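Local coordinates for protein aldehyde dehydrogenase (Listeria monocytogenes, PDB 3K9D) that probably oxidises aldehydes or other oxo compounds, passing the electrons to NAD or NADP, at residues A[259-264]-A[349-354]; A[11-16]-A[175-180]; A[49-54]-A[69-74]. All blocks are in the same frame, centred on the assembly; numbering follows the deposited sequence.

Interaction 1 of 3, residues A[259-264]-A[349-354]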
loop_
_atom_site.group_PDB
_atom_site.type_symbol
_atom_site.label_atom_id
_atom_site.label_comp_id
_atom_site.label_asym_id
_atom_site.label_seq_id
_atom_site.Cartn_x
_atom_site.Cartn_y
_atom_site.Cartn_z
ATOM N N VAL A 259 33.705 0.115 -11.933
ATOM C CA VAL A 259 34.662 1.208 -12.163
ATOM C C VAL A 259 34.799 1.441 -13.657
ATOM O O VAL A 259 34.562 0.526 -14.450
ATOM C CB VAL A 259 36.101 0.898 -11.576
ATOM C CG1 VAL A 259 36.009 0.437 -10.147
ATOM C CG2 VAL A 259 36.812 -0.148 -12.399
ATOM N N GLU A 260 35.173 2.660 -14.035
ATOM C CA GLU A 260 35.585 2.954 -15.407
ATOM C C GLU A 260 37.025 2.484 -15.602
ATOM O O GLU A 260 37.802 2.443 -14.646
ATOM C CB GLU A 260 35.441 4.454 -15.723
ATOM C CG GLU A 260 33.998 4.908 -15.975
ATOM C CD GLU A 260 33.801 6.393 -15.751
ATOM O OE1 GLU A 260 33.955 6.855 -14.605
ATOM O OE2 GLU A 260 33.484 7.112 -16.715
ATOM N N ARG A 261 37.377 2.123 -16.834
ATOM C CA ARG A 261 38.709 1.577 -17.153
ATOM C C ARG A 261 39.855 2.506 -16.775
ATOM O O ARG A 261 40.883 2.047 -16.262
ATOM C CB ARG A 261 38.827 1.211 -18.641
ATOM C CG ARG A 261 40.152 0.514 -19.001
ATOM C CD ARG A 261 40.111 -0.089 -20.394
ATOM N NE ARG A 261 38.992 -1.013 -20.541
ATOM C CZ ARG A 261 39.064 -2.326 -20.355
ATOM N NH1 ARG A 261 40.210 -2.899 -20.019
ATOM N NH2 ARG A 261 37.982 -3.068 -20.501
ATOM N N VAL A 262 39.672 3.809 -17.017
ATOM C CA VAL A 262 40.707 4.801 -16.719
ATOM C C VAL A 262 41.027 4.869 -15.223
ATOM O O VAL A 262 42.119 5.281 -14.836
ATOM C CB VAL A 262 40.362 6.233 -17.267
ATOM C CG1 VAL A 262 40.386 6.265 -18.790
ATOM C CG2 VAL A 262 39.031 6.732 -16.729
ATOM N N ASN A 263 40.081 4.430 -14.395
ATOM C CA ASN A 263 40.195 4.540 -12.961
ATOM C C ASN A 263 40.472 3.206 -12.271
ATOM O O ASN A 263 40.629 3.166 -11.053
ATOM C CB ASN A 263 38.920 5.167 -12.406
ATOM C CG ASN A 263 39.192 6.227 -11.366
ATOM O OD1 ASN A 263 40.329 6.667 -11.177
ATOM N ND2 ASN A 263 38.146 6.649 -10.689
ATOM N N LYS A 264 40.544 2.132 -13.051
ATOM C CA LYS A 264 40.541 0.754 -12.513
ATOM C C LYS A 264 41.784 0.456 -11.668
ATOM O O LYS A 264 41.664 0.085 -10.506
ATOM C CB LYS A 264 40.420 -0.257 -13.656
ATOM C CG LYS A 264 40.478 -1.715 -13.217
ATOM C CD LYS A 264 40.498 -2.642 -14.403
ATOM C CE LYS A 264 40.990 -4.023 -13.982
ATOM N NZ LYS A 264 39.905 -4.838 -13.371
ATOM N N PHE A 349 33.543 -7.340 -8.915
ATOM C CA PHE A 349 34.226 -6.151 -9.434
ATOM C C PHE A 349 34.121 -6.091 -10.968
ATOM O O PHE A 349 34.699 -6.923 -11.662
ATOM C CB PHE A 349 35.695 -6.162 -9.000
ATOM C CG PHE A 349 36.417 -4.859 -9.228
ATOM C CD1 PHE A 349 36.651 -3.988 -8.168
ATOM C CD2 PHE A 349 36.899 -4.516 -10.501
ATOM C CE1 PHE A 349 37.307 -2.801 -8.366
ATOM C CE2 PHE A 349 37.558 -3.314 -10.702
ATOM C CZ PHE A 349 37.779 -2.472 -9.637
ATOM N N TYR A 350 33.391 -5.101 -11.484
ATOM C CA TYR A 350 33.179 -4.954 -12.934
ATOM C C TYR A 350 33.924 -3.749 -13.492
ATOM O O TYR A 350 34.049 -2.716 -12.825
ATOM C CB TYR A 350 31.704 -4.739 -13.261
ATOM C CG TYR A 350 30.751 -5.874 -12.967
ATOM C CD1 TYR A 350 30.451 -6.831 -13.943
ATOM C CD2 TYR A 350 30.106 -5.963 -11.733
ATOM C CE1 TYR A 350 29.536 -7.854 -13.692
ATOM C CE2 TYR A 350 29.212 -7.006 -11.457
ATOM C CZ TYR A 350 28.923 -7.938 -12.444
ATOM O OH TYR A 350 28.030 -8.952 -12.189
ATOM N N THR A 351 34.366 -3.874 -14.736
ATOM C CA THR A 351 34.983 -2.772 -15.471
ATOM C C THR A 351 34.147 -2.412 -16.709
ATOM O O THR A 351 33.835 -3.264 -17.543
ATOM C CB THR A 351 36.430 -3.102 -15.873
ATOM O OG1 THR A 351 37.146 -3.583 -14.721
ATOM C CG2 THR A 351 37.140 -1.861 -16.442
ATOM N N ALA A 352 33.763 -1.142 -16.772
ATOM C CA ALA A 352 33.026 -0.543 -17.889
ATOM C C ALA A 352 33.918 0.531 -18.511
ATOM O O ALA A 352 34.920 0.908 -17.901
ATOM C CB ALA A 352 31.741 0.068 -17.371
ATOM N N GLU A 353 33.576 1.023 -19.706
ATOM C CA GLU A 353 34.416 2.025 -20.369
ATOM C C GLU A 353 33.982 3.443 -20.017
ATOM O O GLU A 353 34.820 4.312 -19.797
ATOM C CB GLU A 353 34.470 1.856 -21.899
ATOM C CG GLU A 353 34.759 0.453 -22.437
ATOM C CD GLU A 353 35.910 -0.245 -21.740
ATOM O OE1 GLU A 353 37.011 0.344 -21.658
ATOM O OE2 GLU A 353 35.705 -1.395 -21.284
ATOM N N THR A 354 32.665 3.659 -19.962
ATOM C CA THR A 354 32.065 4.980 -19.757
ATOM C C THR A 354 31.057 4.936 -18.599
ATOM O O THR A 354 30.713 3.862 -18.112
ATOM C CB THR A 354 31.320 5.449 -21.040
ATOM O OG1 THR A 354 30.280 4.505 -21.346
ATOM C CG2 THR A 354 32.284 5.551 -22.248
HETATM O O HOH W 1 37.308 4.401 -19.150
#
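Val259 sets both of its methyl groups against the ring of Phe349, and the two side chains cross at about a right angle. CG1 of Val259 comes to 3.4 Å from CZ of Phe349, and CG2 reaches the same end of the ring at CZ and CE2. CG of Phe349 is anti to its backbone N (chi1 -168°), and the far end of the ring, at CZ, comes nearest to Val259. Val267 and Ile268 of the helix 261-273 also touch Phe349. Thr351 lies on the same sheet face as Val259. Its OG1 takes a weak hydrogen bond from NZ of Lys264 at 3.3 Å. The same NZ has a salt bridge to Glu328.

The two backbones run parallel, as neighbouring strands of a seven-stranded parallel sheet in an alpha/beta domain of the aldehyde dehydrogenase fold. Val259 pairs with Thr351, and Glu260 with Ala352. The N of Val259 bonds to O of Tyr350 at 3.0 Å, and N of Ala352 bonds back to O of Val259. The N of Arg261 makes a weak, bent hydrogen bond to O of Ala352. Here the first strand turns into its helix.

Beyond the strand ends, Arg261 grips Glu353 side-on, with one nitrogen to each carboxylate oxygen. Its NE lies 2.6 Å from OE1 of Glu353, and its NH2 lies 2.9 Å from OE2. Both oxygens use their syn lone pairs. The two flat groups are nearly coplanar, 17° apart, and both residues of this salt bridge are exposed. CG2 of Thr351 lies over one face of the guanidinium, off its centre. A water joins the main chains nearby, accepting from N of Val262 and donating to O of Glu353 at 2.6 Å. On the face shared with Ala352, Glu260 turns its carboxylate to Arg228 in a salt bridge.

Interaction 2 of 3, residues A[11-16]-A[175-180]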
loop_
_atom_site.group_PDB
_atom_site.type_symbol
_atom_site.label_atom_id
_atom_site.label_comp_id
_atom_site.label_asym_id
_atom_site.label_seq_id
_atom_site.Cartn_x
_atom_site.Cartn_y
_atom_site.Cartn_z
ATOM N N ILE A 11 -0.367 -22.548 15.962
ATOM C CA ILE A 11 -1.583 -21.913 15.440
ATOM C C ILE A 11 -2.446 -21.329 16.575
ATOM O O ILE A 11 -2.841 -20.146 16.533
ATOM C CB ILE A 11 -2.443 -22.903 14.606
ATOM C CG1 ILE A 11 -1.710 -23.303 13.330
ATOM C CG2 ILE A 11 -3.787 -22.272 14.228
ATOM C CD1 ILE A 11 -2.167 -24.628 12.723
ATOM N N GLN A 12 -2.721 -22.159 17.581
ATOM C CA GLN A 12 -3.471 -21.722 18.760
ATOM C C GLN A 12 -2.851 -20.478 19.391
ATOM O O GLN A 12 -3.561 -19.517 19.692
ATOM C CB GLN A 12 -3.558 -22.836 19.805
ATOM C CG GLN A 12 -4.495 -22.505 20.986
ATOM C CD GLN A 12 -5.963 -22.526 20.591
ATOM O OE1 GLN A 12 -6.586 -23.585 20.571
ATOM N NE2 GLN A 12 -6.521 -21.360 20.281
ATOM N N GLU A 13 -1.524 -20.482 19.532
ATOM C CA GLU A 13 -0.814 -19.383 20.179
ATOM C C GLU A 13 -1.020 -18.078 19.440
ATOM O O GLU A 13 -1.320 -17.058 20.039
ATOM C CB GLU A 13 0.672 -19.687 20.271
ATOM C CG GLU A 13 1.368 -18.881 21.350
ATOM C CD GLU A 13 2.854 -18.738 21.115
ATOM O OE1 GLU A 13 3.412 -19.448 20.243
ATOM O OE2 GLU A 13 3.462 -17.905 21.813
ATOM N N VAL A 14 -0.862 -18.139 18.123
ATOM C CA VAL A 14 -1.004 -16.997 17.231
ATOM C C VAL A 14 -2.408 -16.350 17.287
ATOM O O VAL A 14 -2.529 -15.129 17.384
ATOM C CB VAL A 14 -0.599 -17.425 15.807
ATOM C CG1 VAL A 14 -1.018 -16.414 14.796
ATOM C CG2 VAL A 14 0.909 -17.641 15.756
ATOM N N ARG A 15 -3.452 -17.171 17.245
ATOM C CA ARG A 15 -4.828 -16.707 17.482
ATOM C C ARG A 15 -5.027 -16.043 18.866
ATOM O O ARG A 15 -5.712 -15.034 18.961
ATOM C CB ARG A 15 -5.814 -17.862 17.317
ATOM C CG ARG A 15 -5.805 -18.513 15.938
ATOM C CD ARG A 15 -6.887 -19.567 15.860
ATOM N NE ARG A 15 -6.765 -20.443 14.699
ATOM C CZ ARG A 15 -7.474 -21.561 14.523
ATOM N NH1 ARG A 15 -8.336 -21.961 15.443
ATOM N NH2 ARG A 15 -7.312 -22.295 13.426
ATOM N N ASN A 16 -4.410 -16.591 19.913
ATOM C CA ASN A 16 -4.452 -15.973 21.252
ATOM C C ASN A 16 -3.727 -14.626 21.267
ATOM O O ASN A 16 -4.262 -13.632 21.748
ATOM C CB ASN A 16 -3.859 -16.900 22.322
ATOM C CG ASN A 16 -4.643 -18.190 22.490
ATOM O OD1 ASN A 16 -5.841 -18.247 22.223
ATOM N ND2 ASN A 16 -3.964 -19.234 22.943
ATOM N N MET A 175 5.378 -14.744 18.908
ATOM C CA MET A 175 5.275 -16.211 18.873
ATOM C C MET A 175 6.474 -16.834 19.598
ATOM O O MET A 175 7.626 -16.441 19.366
ATOM C CB MET A 175 5.258 -16.723 17.427
ATOM C CG MET A 175 4.145 -16.158 16.536
ATOM S SD MET A 175 4.406 -16.476 14.789
ATOM C CE MET A 175 4.638 -18.253 14.838
ATOM N N THR A 176 6.196 -17.801 20.468
ATOM C CA THR A 176 7.230 -18.462 21.259
ATOM C C THR A 176 7.634 -19.793 20.637
ATOM O O THR A 176 8.687 -20.353 20.974
ATOM C CB THR A 176 6.778 -18.676 22.714
ATOM O OG1 THR A 176 5.624 -19.528 22.742
ATOM C CG2 THR A 176 6.442 -17.338 23.362
ATOM N N VAL A 177 6.777 -20.283 19.738
ATOM C CA VAL A 177 6.985 -21.513 18.969
ATOM C C VAL A 177 6.950 -21.187 17.457
ATOM O O VAL A 177 5.863 -21.048 16.868
ATOM C CB VAL A 177 5.886 -22.580 19.291
ATOM C CG1 VAL A 177 6.166 -23.885 18.551
ATOM C CG2 VAL A 177 5.764 -22.834 20.789
ATOM N N PRO A 178 8.134 -21.063 16.822
ATOM C CA PRO A 178 8.176 -20.732 15.398
ATOM C C PRO A 178 7.789 -21.921 14.531
ATOM O O PRO A 178 8.451 -22.956 14.575
ATOM C CB PRO A 178 9.649 -20.355 15.147
ATOM C CG PRO A 178 10.335 -20.432 16.448
ATOM C CD PRO A 178 9.484 -21.232 17.383
ATOM N N THR A 179 6.691 -21.785 13.788
ATOM C CA THR A 179 6.314 -22.770 12.776
ATOM C C THR A 179 5.877 -22.019 11.532
ATOM O O THR A 179 5.438 -20.864 11.619
ATOM C CB THR A 179 5.188 -23.771 13.232
ATOM O OG1 THR A 179 3.924 -23.106 13.352
ATOM C CG2 THR A 179 5.523 -24.458 14.550
ATOM N N ILE A 180 6.004 -22.664 10.376
ATOM C CA ILE A 180 5.464 -22.100 9.140
ATOM C C ILE A 180 3.914 -22.067 9.177
ATOM O O ILE A 180 3.299 -21.197 8.561
ATOM C CB ILE A 180 5.995 -22.807 7.856
ATOM C CG1 ILE A 180 5.448 -24.233 7.716
ATOM C CG2 ILE A 180 7.529 -22.798 7.820
ATOM C CD1 ILE A 180 5.043 -24.594 6.285
HETATM O O HOH W 2 3.386 -19.866 17.694
#
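Val14 presses its CG2 methyl onto the middle of the Met175 side chain, 3.6 Å from CG of Met175. SD and CE of Met175 also lie close to that methyl. Met175 bends at chi3 (53°), which brings CE round toward Val14. This is the buried, tightly packed part of the contact. Gln185 and Leu186 of the helix 180-188 also touch Val14, while Ser142 and Pro143 touch Met175.

The other part is polar and lies nearer solvent. Glu13 reaches out from the helix and grips Thr176. OE2 of Glu13 accepts twice: from N of Thr176 at 3.0 Å, through its syn lone pair, and from OG1 of Thr176 at 2.9 Å. The hydroxyl comes from above the carboxylate plane. OE1 of Glu13 takes a weak second bond from the same N of Thr176. A water lies 2.6 Å from OE1 of Glu13 and also near O of Val177, linking the two. CB of Val177 lies 4.1 Å from OE1 of Glu13.

Thr179 then N-caps the helix 180-188. The loop thus links a strand to its following helix, a beta-alpha connection of the alpha/beta fold, with the N-terminal helix 6-28 laid against it.

Interaction 3 of 3, residues A[49-54]-A[69-74]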
loop_
_atom_site.group_PDB
_atom_site.type_symbol
_atom_site.label_atom_id
_atom_site.label_comp_id
_atom_site.label_asym_id
_atom_site.label_seq_id
_atom_site.Cartn_x
_atom_site.Cartn_y
_atom_site.Cartn_z
ATOM N N GLY A 49 19.105 0.830 26.360
ATOM C CA GLY A 49 19.772 0.355 27.579
ATOM C C GLY A 49 20.222 -1.089 27.465
ATOM O O GLY A 49 21.257 -1.457 28.000
ATOM N N ALA A 50 19.450 -1.895 26.739
ATOM C CA ALA A 50 19.769 -3.301 26.501
ATOM C C ALA A 50 20.629 -3.542 25.242
ATOM O O ALA A 50 20.781 -4.688 24.799
ATOM C CB ALA A 50 18.474 -4.119 26.422
ATOM N N ARG A 51 21.203 -2.482 24.681
ATOM C CA ARG A 51 21.983 -2.588 23.428
ATOM C C ARG A 51 23.077 -3.677 23.389
ATOM O O ARG A 51 23.173 -4.420 22.416
ATOM C CB ARG A 51 22.564 -1.228 22.997
ATOM C CG ARG A 51 23.643 -0.626 23.908
ATOM C CD ARG A 51 23.860 0.835 23.544
ATOM N NE ARG A 51 24.741 1.563 24.463
ATOM C CZ ARG A 51 24.357 2.128 25.605
ATOM N NH1 ARG A 51 23.099 2.033 26.029
ATOM N NH2 ARG A 51 25.252 2.762 26.356
ATOM N N GLU A 52 23.860 -3.786 24.459
ATOM C CA GLU A 52 24.931 -4.766 24.543
ATOM C C GLU A 52 24.398 -6.180 24.754
ATOM O O GLU A 52 24.828 -7.109 24.074
ATOM C CB GLU A 52 25.905 -4.377 25.665
ATOM C CG GLU A 52 26.606 -3.035 25.419
ATOM C CD GLU A 52 27.879 -3.162 24.583
ATOM O OE1 GLU A 52 28.280 -4.297 24.255
ATOM O OE2 GLU A 52 28.489 -2.119 24.274
ATOM N N LYS A 53 23.472 -6.317 25.707
ATOM C CA LYS A 53 22.786 -7.571 26.013
ATOM C C LYS A 53 22.184 -8.266 24.797
ATOM O O LYS A 53 22.422 -9.455 24.572
ATOM C CB LYS A 53 21.692 -7.339 27.067
ATOM C CG LYS A 53 20.879 -8.586 27.355
ATOM C CD LYS A 53 20.064 -8.490 28.623
ATOM C CE LYS A 53 19.588 -9.867 29.026
ATOM N NZ LYS A 53 18.522 -9.805 30.059
ATOM N N LEU A 54 21.411 -7.504 24.028
ATOM C CA LEU A 54 20.665 -8.027 22.892
ATOM C C LEU A 54 21.557 -8.317 21.691
ATOM O O LEU A 54 21.391 -9.348 21.039
ATOM C CB LEU A 54 19.538 -7.062 22.521
ATOM C CG LEU A 54 18.491 -6.893 23.626
ATOM C CD1 LEU A 54 17.516 -5.785 23.258
ATOM C CD2 LEU A 54 17.767 -8.239 23.908
ATOM N N ASP A 69 29.227 -4.232 16.004
ATOM C CA ASP A 69 28.344 -3.728 14.952
ATOM C C ASP A 69 26.847 -3.869 15.252
ATOM O O ASP A 69 26.067 -2.970 14.931
ATOM C CB ASP A 69 28.702 -4.363 13.603
ATOM C CG ASP A 69 30.073 -3.881 13.059
ATOM O OD1 ASP A 69 30.653 -2.909 13.591
ATOM O OD2 ASP A 69 30.554 -4.468 12.085
ATOM N N LYS A 70 26.459 -4.988 15.863
ATOM C CA LYS A 70 25.074 -5.210 16.312
ATOM C C LYS A 70 24.645 -4.267 17.448
ATOM O O LYS A 70 23.454 -3.979 17.592
ATOM C CB LYS A 70 24.876 -6.666 16.748
ATOM C CG LYS A 70 24.417 -7.609 15.657
ATOM C CD LYS A 70 24.933 -9.021 15.902
ATOM C CE LYS A 70 24.010 -10.075 15.292
ATOM N NZ LYS A 70 23.660 -9.763 13.849
ATOM N N VAL A 71 25.607 -3.800 18.256
ATOM C CA VAL A 71 25.332 -2.780 19.290
ATOM C C VAL A 71 24.934 -1.463 18.618
ATOM O O VAL A 71 23.942 -0.846 19.000
ATOM C CB VAL A 71 26.515 -2.568 20.290
ATOM C CG1 VAL A 71 26.256 -1.390 21.240
ATOM C CG2 VAL A 71 26.788 -3.808 21.101
ATOM N N ILE A 72 25.694 -1.054 17.607
ATOM C CA ILE A 72 25.375 0.121 16.776
ATOM C C ILE A 72 23.974 0.017 16.120
ATOM O O ILE A 72 23.224 1.001 16.075
ATOM C CB ILE A 72 26.494 0.358 15.708
ATOM C CG1 ILE A 72 27.822 0.732 16.391
ATOM C CG2 ILE A 72 26.119 1.456 14.711
ATOM C CD1 ILE A 72 29.040 0.441 15.534
ATOM N N LYS A 73 23.616 -1.183 15.666
ATOM C CA LYS A 73 22.304 -1.421 15.029
ATOM C C LYS A 73 21.195 -1.289 16.048
ATOM O O LYS A 73 20.102 -0.809 15.738
ATOM C CB LYS A 73 22.256 -2.805 14.406
ATOM C CG LYS A 73 23.128 -2.958 13.183
ATOM C CD LYS A 73 23.413 -4.417 12.903
ATOM C CE LYS A 73 22.206 -5.108 12.337
ATOM N NZ LYS A 73 22.501 -6.502 11.925
ATOM N N ASN A 74 21.493 -1.718 17.267
ATOM C CA ASN A 74 20.573 -1.571 18.382
ATOM C C ASN A 74 20.413 -0.127 18.806
ATOM O O ASN A 74 19.299 0.291 19.133
ATOM C CB ASN A 74 20.973 -2.477 19.538
ATOM C CG ASN A 74 20.450 -3.885 19.368
ATOM O OD1 ASN A 74 19.581 -4.134 18.547
ATOM N ND2 ASN A 74 20.957 -4.813 20.172
#
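Val71, Asn74 and Arg51 have the most surface buried here. Val71 points from its helix toward the start of the other one and meets two side chains there. Its CG1 lies 3.8 Å from CG of Arg51, and CB and CD of Arg51 also come close to that methyl. The other methyl, CG2, lies 3.5 Å from OE1 of Glu52. Glu52 starts out away from Val71, but its chain bends back at chi2 (-87°). This brings OE1 toward CG2 of Val71 and OE2 toward CG1, the two side chains crossing obliquely.

Arg51 offers Val71 the aliphatic part of its chain. Its CG stands between the backbone N and the carbonyl carbon (chi1 67°), and from there the chain runs extended to NE. The guanidinium leads away from the contact. It makes a cation-pi interaction with Tyr48, and NH1 of Arg51 is hydrogen-bonded to O of Tyr48.

Asn74 lies one turn further along from Val71. Its ND2 donates to O of Arg51 at 3.2 Å in a nearly straight bond, with an N-H...O angle of 169°. The oxygen lies in the amide plane of Asn74, and the donor arrives on a lone pair of the carbonyl. ND2 of Asn74 also lies 3.5 Å from CB of Leu54. OD1 of Asn74 is bonded to the hydroxyl of Thr122, so both ends of the amide are held. CB of Asn74 meets CB of Arg51 at 4.0 Å.

Away from the contact, Ile72 packs on Arg456 of the second subunit. The contact joins the first turn of the helix 51-62 to the helix 67-85. Helix 121-134 packs against Leu54 and Asn74, and helix 148-164 covers Leu54 further.

In the fold
From the N terminus, the helix 6-28 opens interaction 2, which closes only at 175-180, after 158 intervening residues. Interaction 3 falls within that span. It closes a short loop of 14 residues and joins two successive helices, 51-62 and 67-85. Interaction 1 comes later in the chain, in series with both. It spans 84 residues and pairs two neighbouring strands of the parallel seven-stranded sheet. Interaction 2 ties the first helix to the loop after strand 172-174, at the edge of the mixed sheet. Interactions 1 and 2 lie on opposite sides of the chain's centre, with their own centres 51 Å apart. None of the three touches another.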